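Inorganic pyrophosphatase (Neisseria gonorrhoeae, PDB 5TEA) probably catalyses the magnesium-dependent hydrolysis of inorganic pyrophosphate to two phosphate ions, as a homohexamer. Local coordinates at residues K39-R44 and Q50-E55; T63-I68 and D112-C117; G101-V106 and F145-Y150. All coordinates share one frame; numbering follows the deposited sequence.

How the interactions relate
Interaction 1 comes first along the chain and is complete before interaction 2 opens; interactions 2 and 3 then interleave, 101-106 preceding 112-117 and 145-150 following it. The hairpin 38-43/48-54 of interaction 1 is a small sheet of its own; its centre and that of interaction 2 are about 15 Å apart, the two touching where Trp42 packs on Phe67. Interactions 2 and 3, centres about 10 Å apart, share the main sheet through the neighbouring antiparallel strands 94-107 and 110-119, joined by a probable hydrogen bond from Asp112 N to Phe105 O (2.8 Å). Interactions 1 and 3 do not touch. Lys39 and Arg53 (1), Tyr65 and the calcium ligand Asp112 (2) and Tyr150 (3) are consistent with one active-site pocket.

Interaction 1: residues K39-R44 and Q50-E55; sequences KIEWNR and QLDRIE. Unlike the reference sequence in segment 50-55: Ile54 (reference Val).
Lys39 to Glu41 run antiparallel to Gln50 to Arg53 as a hairpin, with a beta bulge at Asp52-Arg53 opposite Lys39. Glu41 and Gln50 form the regular hydrogen-bonded pair, the Gln50 N to Glu41 O bond being nearly straight (170°). Beyond it the side-chain amides of Asn43 and Gln50 lie almost coplanar, and Asn43 ND2 donates a hydrogen bond to Gln50 OE1 (2.8 Å).

Lys39 does most of the work. Its chain stays extended as far as CE and then turns at the last torsion (chi4 -40°), which brings NZ to the anti lone pair of Asp52 OD2 in a 3.1 Å salt bridge. That same oxygen lies 2.8 Å from Glu41 OE1, with the two carboxylates almost perpendicular (83°). Halfway along, Lys39 CD sits over the centre of the Arg53 guanidinium, 3.5 Å from CZ. Glu55 holds that group from its edge: Arg53 NE reaches Glu55 OE1 at 3.1 Å in the guanidinium plane.

Carboxylates thus fix both basic groups, Asp52 the lysine and Glu55 the arginine. Lys39 and Arg53 are predicted substrate ligands, and two cations set side by side are consistent with a pocket made for pyrophosphate.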
loop_
_atom_site.group_PDB
_atom_site.type_symbol
_atom_site.label_atom_id
_atom_site.label_comp_id
_atom_site.label_asym_id
_atom_site.label_seq_id
_atom_site.Cartn_x
_atom_site.Cartn_y
_atom_site.Cartn_z
ATOM N N LYS B 39 -1.481 -7.312 -17.190
ATOM C CA LYS B 39 -1.203 -8.614 -17.800
ATOM C C LYS B 39 0.242 -8.614 -18.270
ATOM O O LYS B 39 0.562 -8.128 -19.358
ATOM C CB LYS B 39 -2.146 -8.916 -18.953
ATOM C CG LYS B 39 -1.876 -10.298 -19.548
ATOM C CD LYS B 39 -2.682 -10.484 -20.825
ATOM C CE LYS B 39 -2.491 -11.884 -21.379
ATOM N NZ LYS B 39 -1.081 -12.338 -21.247
ATOM N N ILE B 40 1.114 -9.181 -17.452
ATOM C CA ILE B 40 2.539 -9.234 -17.722
ATOM C C ILE B 40 2.874 -10.653 -18.144
ATOM O O ILE B 40 2.390 -11.620 -17.548
ATOM C CB ILE B 40 3.346 -8.789 -16.488
ATOM C CG1 ILE B 40 2.992 -7.335 -16.161
ATOM C CG2 ILE B 40 4.853 -8.921 -16.731
ATOM C CD1 ILE B 40 3.466 -6.887 -14.793
ATOM N N GLU B 41 3.662 -10.772 -19.201
ATOM C CA GLU B 41 4.043 -12.054 -19.768
ATOM C C GLU B 41 5.542 -12.061 -20.006
ATOM O O GLU B 41 6.112 -11.059 -20.445
ATOM C CB GLU B 41 3.300 -12.282 -21.085
ATOM C CG GLU B 41 3.184 -13.721 -21.517
ATOM C CD GLU B 41 2.441 -13.850 -22.841
ATOM O OE1 GLU B 41 2.416 -12.855 -23.612
ATOM O OE2 GLU B 41 1.875 -14.938 -23.098
ATOM N N TRP B 42 6.180 -13.186 -19.710
ATOM C CA TRP B 42 7.557 -13.386 -20.142
ATOM C C TRP B 42 7.584 -13.552 -21.651
ATOM O O TRP B 42 6.936 -14.449 -22.198
ATOM C CB TRP B 42 8.147 -14.617 -19.455
ATOM C CG TRP B 42 9.474 -15.054 -19.977
ATOM C CD1 TRP B 42 9.736 -16.160 -20.745
ATOM C CD2 TRP B 42 10.734 -14.418 -19.749
ATOM N NE1 TRP B 42 11.080 -16.242 -21.011
ATOM C CE2 TRP B 42 11.716 -15.187 -20.408
ATOM C CE3 TRP B 42 11.126 -13.270 -19.057
ATOM C CZ2 TRP B 42 13.066 -14.844 -20.395
ATOM C CZ3 TRP B 42 12.471 -12.932 -19.039
ATOM C CH2 TRP B 42 13.423 -13.715 -19.705
ATOM N N ASN B 43 8.332 -12.696 -22.326
ATOM C CA ASN B 43 8.405 -12.730 -23.781
ATOM C C ASN B 43 9.604 -13.591 -24.161
ATOM O O ASN B 43 10.755 -13.164 -24.037
ATOM C CB ASN B 43 8.500 -11.315 -24.337
ATOM C CG ASN B 43 8.408 -11.277 -25.849
ATOM O OD1 ASN B 43 9.148 -11.968 -26.545
ATOM N ND2 ASN B 43 7.491 -10.463 -26.364
ATOM N N ARG B 44 9.327 -14.815 -24.626
ATOM C CA ARG B 44 10.399 -15.762 -24.925
ATOM C C ARG B 44 11.307 -15.244 -26.033
ATOM O O ARG B 44 12.527 -15.447 -25.990
ATOM C CB ARG B 44 9.805 -17.123 -25.302
ATOM N N GLN B 50 6.911 -8.406 -20.527
ATOM C CA GLN B 50 6.167 -7.449 -21.329
ATOM C C GLN B 50 4.809 -7.201 -20.700
ATOM O O GLN B 50 4.093 -8.149 -20.376
ATOM C CB GLN B 50 5.989 -7.967 -22.756
ATOM C CG GLN B 50 5.166 -7.043 -23.630
ATOM C CD GLN B 50 5.109 -7.524 -25.050
ATOM O OE1 GLN B 50 5.658 -8.581 -25.365
ATOM N NE2 GLN B 50 4.453 -6.750 -25.931
ATOM N N LEU B 51 4.438 -5.932 -20.556
ATOM C CA LEU B 51 3.054 -5.610 -20.225
ATOM C C LEU B 51 2.240 -5.691 -21.512
ATOM O O LEU B 51 2.272 -4.773 -22.340
ATOM C CB LEU B 51 2.931 -4.229 -19.593
ATOM C CG LEU B 51 1.475 -3.994 -19.162
ATOM C CD1 LEU B 51 1.394 -3.424 -17.777
ATOM C CD2 LEU B 51 0.723 -3.085 -20.138
ATOM N N ASP B 52 1.493 -6.792 -21.671
ATOM C CA ASP B 52 0.666 -6.959 -22.865
ATOM C C ASP B 52 -0.481 -5.961 -22.889
ATOM O O ASP B 52 -0.795 -5.397 -23.943
ATOM C CB ASP B 52 0.102 -8.378 -22.938
ATOM C CG ASP B 52 1.163 -9.421 -23.216
ATOM O OD1 ASP B 52 2.240 -9.057 -23.725
ATOM O OD2 ASP B 52 0.908 -10.613 -22.928
ATOM N N ARG B 53 -1.143 -5.760 -21.749
ATOM C CA ARG B 53 -2.305 -4.883 -21.702
ATOM C C ARG B 53 -2.688 -4.625 -20.255
ATOM O O ARG B 53 -2.239 -5.321 -19.344
ATOM C CB ARG B 53 -3.493 -5.488 -22.460
ATOM C CG ARG B 53 -3.998 -6.785 -21.865
ATOM C CD ARG B 53 -5.134 -7.327 -22.713
ATOM N NE ARG B 53 -5.791 -8.462 -22.077
ATOM C CZ ARG B 53 -5.658 -9.724 -22.471
ATOM N NH1 ARG B 53 -4.892 -10.020 -23.513
ATOM N NH2 ARG B 53 -6.300 -10.688 -21.824
ATOM N N ILE B 54 -3.505 -3.582 -20.055
ATOM C CA ILE B 54 -4.177 -3.342 -18.784
ATOM C C ILE B 54 -5.509 -4.083 -18.796
ATOM O O ILE B 54 -6.321 -3.900 -19.713
ATOM C CB ILE B 54 -4.403 -1.836 -18.551
ATOM C CG1 ILE B 54 -3.111 -1.034 -18.803
ATOM C CG2 ILE B 54 -4.966 -1.605 -17.134
ATOM C CD1 ILE B 54 -2.010 -1.236 -17.780
ATOM N N GLU B 55 -5.744 -4.918 -17.775
ATOM C CA GLU B 55 -7.009 -5.634 -17.659
ATOM C C GLU B 55 -8.001 -4.801 -16.856
ATOM O O GLU B 55 -7.602 -3.881 -16.149
ATOM C CB GLU B 55 -6.782 -6.980 -16.969
ATOM C CG GLU B 55 -5.792 -7.901 -17.680
ATOM C CD GLU B 55 -6.403 -8.671 -18.829
ATOM O OE1 GLU B 55 -7.389 -8.185 -19.423
ATOM O OE2 GLU B 55 -5.895 -9.774 -19.135
#

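Interaction 2: residues T63-I68 and D112-C117. With CA (calcium ion), chain I.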
loop_
_atom_site.group_PDB
_atom_site.type_symbol
_atom_site.label_atom_id
_atom_site.label_comp_id
_atom_site.label_asym_id
_atom_site.label_seq_id
_atom_site.Cartn_x
_atom_site.Cartn_y
_atom_site.Cartn_z
ATOM N N THR B 63 -4.410 -14.765 -7.607
ATOM C CA THR B 63 -3.170 -15.353 -7.108
ATOM C C THR B 63 -2.025 -14.759 -7.905
ATOM O O THR B 63 -2.243 -14.089 -8.906
ATOM C CB THR B 63 -3.135 -16.878 -7.278
ATOM O OG1 THR B 63 -2.947 -17.179 -8.670
ATOM C CG2 THR B 63 -4.451 -17.504 -6.797
ATOM N N ASN B 64 -0.793 -15.034 -7.488
ATOM C CA ASN B 64 0.318 -14.723 -8.378
ATOM C C ASN B 64 0.197 -15.605 -9.614
ATOM O O ASN B 64 -0.396 -16.689 -9.568
ATOM C CB ASN B 64 1.662 -14.947 -7.683
ATOM C CG ASN B 64 1.761 -14.212 -6.373
ATOM O OD1 ASN B 64 1.948 -12.982 -6.341
ATOM N ND2 ASN B 64 1.654 -14.951 -5.274
ATOM N N TYR B 65 0.745 -15.127 -10.730
ATOM C CA TYR B 65 0.617 -15.819 -12.005
ATOM C C TYR B 65 1.999 -16.005 -12.608
ATOM O O TYR B 65 2.749 -15.037 -12.755
ATOM C CB TYR B 65 -0.277 -15.015 -12.953
ATOM C CG TYR B 65 -0.817 -15.770 -14.145
ATOM C CD1 TYR B 65 -2.025 -16.463 -14.067
ATOM C CD2 TYR B 65 -0.151 -15.747 -15.366
ATOM C CE1 TYR B 65 -2.532 -17.134 -15.161
ATOM C CE2 TYR B 65 -0.664 -16.414 -16.472
ATOM C CZ TYR B 65 -1.855 -17.102 -16.356
ATOM O OH TYR B 65 -2.384 -17.760 -17.440
ATOM N N GLY B 66 2.347 -17.242 -12.952
ATOM C CA GLY B 66 3.659 -17.476 -13.532
ATOM C C GLY B 66 3.706 -18.598 -14.548
ATOM O O GLY B 66 2.665 -19.012 -15.062
ATOM N N PHE B 67 4.898 -19.126 -14.831
ATOM C CA PHE B 67 4.993 -20.237 -15.772
ATOM C C PHE B 67 6.106 -21.183 -15.350
ATOM O O PHE B 67 6.964 -20.847 -14.534
ATOM C CB PHE B 67 5.240 -19.754 -17.205
ATOM C CG PHE B 67 6.610 -19.169 -17.436
ATOM C CD1 PHE B 67 6.874 -17.833 -17.129
ATOM C CD2 PHE B 67 7.624 -19.935 -17.988
ATOM C CE1 PHE B 67 8.128 -17.282 -17.359
ATOM C CE2 PHE B 67 8.890 -19.385 -18.210
ATOM C CZ PHE B 67 9.136 -18.057 -17.899
ATOM N N ILE B 68 6.084 -22.374 -15.936
ATOM C CA ILE B 68 7.119 -23.381 -15.725
ATOM C C ILE B 68 8.088 -23.315 -16.901
ATOM O O ILE B 68 7.656 -23.489 -18.054
ATOM C CB ILE B 68 6.521 -24.793 -15.600
ATOM C CG1 ILE B 68 5.469 -24.861 -14.482
ATOM C CG2 ILE B 68 7.630 -25.793 -15.352
ATOM C CD1 ILE B 68 4.715 -26.210 -14.445
ATOM N N ASP B 112 -5.896 -24.890 -21.749
ATOM C CA ASP B 112 -4.989 -23.900 -21.162
ATOM C C ASP B 112 -4.917 -24.118 -19.648
ATOM O O ASP B 112 -5.220 -23.236 -18.848
ATOM C CB ASP B 112 -5.445 -22.484 -21.503
ATOM C CG ASP B 112 -4.389 -21.439 -21.190
ATOM O OD1 ASP B 112 -3.196 -21.797 -21.148
ATOM O OD2 ASP B 112 -4.751 -20.267 -20.965
ATOM N N ASP B 113 -4.501 -25.322 -19.255
ATOM C CA ASP B 113 -4.472 -25.703 -17.847
ATOM C C ASP B 113 -3.490 -24.837 -17.073
ATOM O O ASP B 113 -2.511 -24.326 -17.624
ATOM C CB ASP B 113 -4.060 -27.172 -17.686
ATOM C CG ASP B 113 -5.033 -28.137 -18.331
ATOM O OD1 ASP B 113 -6.226 -27.789 -18.455
ATOM O OD2 ASP B 113 -4.605 -29.264 -18.700
ATOM N N LYS B 114 -3.727 -24.722 -15.765
ATOM C CA LYS B 114 -2.881 -23.927 -14.885
ATOM C C LYS B 114 -2.543 -24.746 -13.645
ATOM O O LYS B 114 -3.441 -25.220 -12.943
ATOM C CB LYS B 114 -3.577 -22.604 -14.533
ATOM C CG LYS B 114 -4.145 -21.942 -15.801
ATOM C CD LYS B 114 -4.327 -20.457 -15.703
ATOM C CE LYS B 114 -5.110 -19.963 -16.917
ATOM N NZ LYS B 114 -4.371 -20.216 -18.187
ATOM N N ILE B 115 -1.256 -24.953 -13.415
ATOM C CA ILE B 115 -0.785 -25.732 -12.267
ATOM C C ILE B 115 -0.913 -24.866 -11.027
ATOM O O ILE B 115 -0.540 -23.689 -11.053
ATOM C CB ILE B 115 0.672 -26.173 -12.480
ATOM C CG1 ILE B 115 0.847 -26.804 -13.869
ATOM C CG2 ILE B 115 1.120 -27.158 -11.389
ATOM C CD1 ILE B 115 -0.054 -28.040 -14.065
ATOM N N VAL B 116 -1.469 -25.425 -9.947
ATOM C CA VAL B 116 -1.624 -24.695 -8.688
ATOM C C VAL B 116 -0.437 -25.037 -7.797
ATOM O O VAL B 116 -0.128 -26.218 -7.582
ATOM C CB VAL B 116 -2.953 -25.034 -7.994
ATOM C CG1 VAL B 116 -3.143 -24.120 -6.775
ATOM C CG2 VAL B 116 -4.125 -24.915 -8.964
ATOM N N CYS B 117 0.251 -24.007 -7.308
ATOM C CA CYS B 117 1.492 -24.194 -6.569
ATOM C C CYS B 117 1.505 -23.299 -5.344
ATOM O O CYS B 117 0.803 -22.283 -5.283
ATOM C CB CYS B 117 2.730 -23.847 -7.418
ATOM S SG CYS B 117 3.058 -24.943 -8.804
HETATM CA CA CA I . -0.940 -21.607 -21.189
HETATM O O HOH W 1 -1.044 -23.401 -19.598
HETATM O O HOH W 2 -1.474 -19.688 -21.014
#
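Ile68 CD1 meets Ile115 CG1 at 4.0 Å, the two side chains crossing at about a right angle, and this is the apolar half of the contact. Leu79 touches both isoleucines; Ile26 and Val81 close in on Ile68, and Val99 on Ile115. The side chains here are buried and apolar, and van der Waals packing brings Ile68 against strand 110-119.

The other half is polar and built around Lys114. Tyr65 swings its ring across so that CE1 lies 3.8 Å from Lys114 CD, and Lys114 NZ donates a weak hydrogen bond to Tyr65 OH, 3.2 Å away. The lysine chain is near-extended up to CE and then bends (chi4 -62°), turning the ammonium toward Asp112, two residues earlier. There NZ donates to the backbone oxygen Asp112 O and forms a 2.8 Å salt bridge with Asp112 OD2, weak as a hydrogen bond. Asp80 OD2 is a further partner, so oxygens gather round NZ from several parts of the chain.

Past the lysine the packing gives way to metal and water. Asp112 OD1 binds the calcium ion at 2.3 Å, while OD2 stays 4.0 Å from the ion, so the carboxylate is monodentate. Asp73, Asp77, Asp80 and the backbone oxygen of Glu78 complete the protein ligands, joined by two waters. One of these waters also donates to Asp113 O at 2.6 Å, tying the coordination shell to the backbone.

With one oxygen on the metal and the other facing the ammonium, the Asp112 carboxylate is held against rotation. Lys114 is thus placed as a second-shell group to a metal ligand and, through Tyr65, a predicted substrate residue, probably connects the metal site with the substrate site.

Interaction 3: residues G101-V106 and F145-Y150; sequences GVMKFV and FHFNHY
Met103 and Phe105, two residues apart on strand 94-107 and so on the same face of the sheet, both reach helix 137-149 at Phe147.

The first kind of contact is methyl and sulfur against a ring. Met103 extends straight from the strand until its last torsion (chi3 80°) tips the methyl over one face of Phe147. Met103 CE stands 3.9 Å from the Phe147 centroid, a CH-pi contact displaced toward the rim, and 3.6 Å from Phe147 CG. The sulfur approaches more obliquely, as a Met-aromatic contact. His146 CD2 covers the opposite face, so the Phe147 ring is sandwiched.

Ring against ring comes next. Phe147 points its edge at the face of Phe105 in a T-shaped stack, the centroids 5.7 Å apart and the planes at 71°. Tyr150, just beyond, offers its own edge: its CE1 is 4.0 Å from Phe105 CZ.

The remaining contact is between ring and backbone. Phe147 O lies near the plane of the Phe105 ring, 3.3 Å from CE1, and also in the plane of the Tyr150 ring, so one carbonyl sits at the rims of two aromatics. No hydrogen bond joins the two segments.

Outside them, Lys61 makes a cation-pi contact with Tyr150, and Phe145 packs edge-to-face on Phe59 of a third subunit. This is helix-on-sheet packing of the soluble PPase fold: aromatics and a methionine pack the helix against the central sheet, consistent with setting Tyr150, a predicted substrate ligand, at the edge of the active site.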
loop_
_atom_site.group_PDB
_atom_site.type_symbol
_atom_site.label_atom_id
_atom_site.label_comp_id
_atom_site.label_asym_id
_atom_site.label_seq_id
_atom_site.Cartn_x
_atom_site.Cartn_y
_atom_site.Cartn_z
ATOM N N GLY B 101 -1.966 -29.057 -7.182
ATOM C CA GLY B 101 -3.155 -29.373 -7.949
ATOM C C GLY B 101 -3.079 -28.761 -9.337
ATOM O O GLY B 101 -2.055 -28.191 -9.730
ATOM N N VAL B 102 -4.174 -28.902 -10.083
ATOM C CA VAL B 102 -4.269 -28.300 -11.415
ATOM C C VAL B 102 -5.679 -27.790 -11.642
ATOM O O VAL B 102 -6.661 -28.452 -11.287
ATOM C CB VAL B 102 -3.828 -29.274 -12.531
ATOM C CG1 VAL B 102 -4.590 -30.622 -12.468
ATOM C CG2 VAL B 102 -3.913 -28.612 -13.909
ATOM N N MET B 103 -5.771 -26.577 -12.191
ATOM C CA MET B 103 -7.034 -26.044 -12.674
ATOM C C MET B 103 -7.143 -26.412 -14.151
ATOM O O MET B 103 -6.432 -25.843 -14.979
ATOM C CB MET B 103 -7.090 -24.527 -12.469
ATOM C CG MET B 103 -8.450 -23.950 -12.767
ATOM S SD MET B 103 -8.469 -22.155 -12.582
ATOM C CE MET B 103 -7.727 -21.659 -14.132
ATOM N N LYS B 104 -7.997 -27.400 -14.477
ATOM C CA LYS B 104 -8.233 -27.739 -15.873
ATOM C C LYS B 104 -9.093 -26.659 -16.513
ATOM O O LYS B 104 -10.178 -26.344 -16.015
ATOM C CB LYS B 104 -8.924 -29.098 -16.000
ATOM C CG LYS B 104 -8.073 -30.248 -15.491
ATOM C CD LYS B 104 -6.882 -30.502 -16.397
ATOM C CE LYS B 104 -7.325 -31.105 -17.725
ATOM N NZ LYS B 104 -6.194 -31.524 -18.600
ATOM N N PHE B 105 -8.624 -26.109 -17.630
ATOM C CA PHE B 105 -9.178 -24.848 -18.106
ATOM C C PHE B 105 -9.151 -24.824 -19.622
ATOM O O PHE B 105 -8.180 -25.256 -20.249
ATOM C CB PHE B 105 -8.383 -23.677 -17.526
ATOM C CG PHE B 105 -8.953 -22.320 -17.834
ATOM C CD1 PHE B 105 -10.199 -21.944 -17.360
ATOM C CD2 PHE B 105 -8.208 -21.403 -18.554
ATOM C CE1 PHE B 105 -10.715 -20.673 -17.643
ATOM C CE2 PHE B 105 -8.699 -20.122 -18.829
ATOM C CZ PHE B 105 -9.954 -19.761 -18.370
ATOM N N VAL B 106 -10.223 -24.303 -20.203
ATOM C CA VAL B 106 -10.336 -24.144 -21.641
ATOM C C VAL B 106 -10.497 -22.662 -21.914
ATOM O O VAL B 106 -11.339 -21.998 -21.296
ATOM C CB VAL B 106 -11.510 -24.959 -22.211
ATOM C CG1 VAL B 106 -11.688 -24.667 -23.696
ATOM C CG2 VAL B 106 -11.252 -26.455 -21.979
ATOM N N PHE B 145 -14.279 -18.480 -10.222
ATOM C CA PHE B 145 -15.104 -17.405 -10.766
ATOM C C PHE B 145 -14.271 -16.460 -11.616
ATOM O O PHE B 145 -14.701 -16.044 -12.706
ATOM C CB PHE B 145 -15.805 -16.630 -9.647
ATOM C CG PHE B 145 -16.751 -15.558 -10.163
ATOM C CD1 PHE B 145 -16.267 -14.317 -10.561
ATOM C CD2 PHE B 145 -18.115 -15.807 -10.265
ATOM C CE1 PHE B 145 -17.123 -13.349 -11.054
ATOM C CE2 PHE B 145 -18.986 -14.832 -10.752
ATOM C CZ PHE B 145 -18.484 -13.602 -11.142
ATOM N N HIS B 146 -13.088 -16.090 -11.120
ATOM C CA HIS B 146 -12.207 -15.195 -11.856
ATOM C C HIS B 146 -11.958 -15.716 -13.263
ATOM O O HIS B 146 -12.150 -14.999 -14.249
ATOM C CB HIS B 146 -10.870 -15.010 -11.116
ATOM C CG HIS B 146 -9.871 -14.215 -11.901
ATOM N ND1 HIS B 146 -9.887 -12.836 -11.953
ATOM C CD2 HIS B 146 -8.874 -14.607 -12.727
ATOM C CE1 HIS B 146 -8.917 -12.416 -12.749
ATOM N NE2 HIS B 146 -8.298 -13.474 -13.244
ATOM N N PHE B 147 -11.502 -16.959 -13.374
ATOM C CA PHE B 147 -11.108 -17.436 -14.690
ATOM C C PHE B 147 -12.297 -17.765 -15.575
ATOM O O PHE B 147 -12.139 -17.788 -16.796
ATOM C CB PHE B 147 -10.156 -18.641 -14.549
ATOM C CG PHE B 147 -8.761 -18.222 -14.191
ATOM C CD1 PHE B 147 -7.932 -17.657 -15.150
ATOM C CD2 PHE B 147 -8.303 -18.314 -12.876
ATOM C CE1 PHE B 147 -6.647 -17.202 -14.827
ATOM C CE2 PHE B 147 -7.017 -17.851 -12.543
ATOM C CZ PHE B 147 -6.189 -17.319 -13.518
ATOM N N ASN B 148 -13.478 -18.008 -14.994
ATOM C CA ASN B 148 -14.694 -18.187 -15.784
ATOM C C ASN B 148 -15.222 -16.873 -16.352
ATOM O O ASN B 148 -16.001 -16.895 -17.314
ATOM C CB ASN B 148 -15.799 -18.824 -14.924
ATOM C CG ASN B 148 -15.669 -20.337 -14.838
ATOM O OD1 ASN B 148 -15.025 -20.952 -15.684
ATOM N ND2 ASN B 148 -16.314 -20.943 -13.840
ATOM N N HIS B 149 -14.801 -15.737 -15.803
ATOM C CA HIS B 149 -15.432 -14.472 -16.155
ATOM C C HIS B 149 -14.486 -13.343 -16.560
ATOM O O HIS B 149 -14.969 -12.252 -16.895
ATOM C CB HIS B 149 -16.289 -14.001 -14.974
ATOM C CG HIS B 149 -17.479 -14.871 -14.719
ATOM N ND1 HIS B 149 -18.633 -14.778 -15.466
ATOM C CD2 HIS B 149 -17.684 -15.870 -13.828
ATOM C CE1 HIS B 149 -19.508 -15.669 -15.031
ATOM N NE2 HIS B 149 -18.957 -16.347 -14.039
ATOM N N TYR B 150 -13.167 -13.554 -16.551
ATOM C CA TYR B 150 -12.279 -12.396 -16.655
ATOM C C TYR B 150 -12.253 -11.768 -18.043
ATOM O O TYR B 150 -11.790 -10.627 -18.177
ATOM C CB TYR B 150 -10.856 -12.761 -16.216
ATOM C CG TYR B 150 -10.078 -13.608 -17.195
ATOM C CD1 TYR B 150 -10.381 -14.953 -17.377
ATOM C CD2 TYR B 150 -9.025 -13.066 -17.923
ATOM C CE1 TYR B 150 -9.651 -15.734 -18.264
ATOM C CE2 TYR B 150 -8.294 -13.833 -18.807
ATOM C CZ TYR B 150 -8.609 -15.168 -18.973
ATOM O OH TYR B 150 -7.883 -15.933 -19.855
#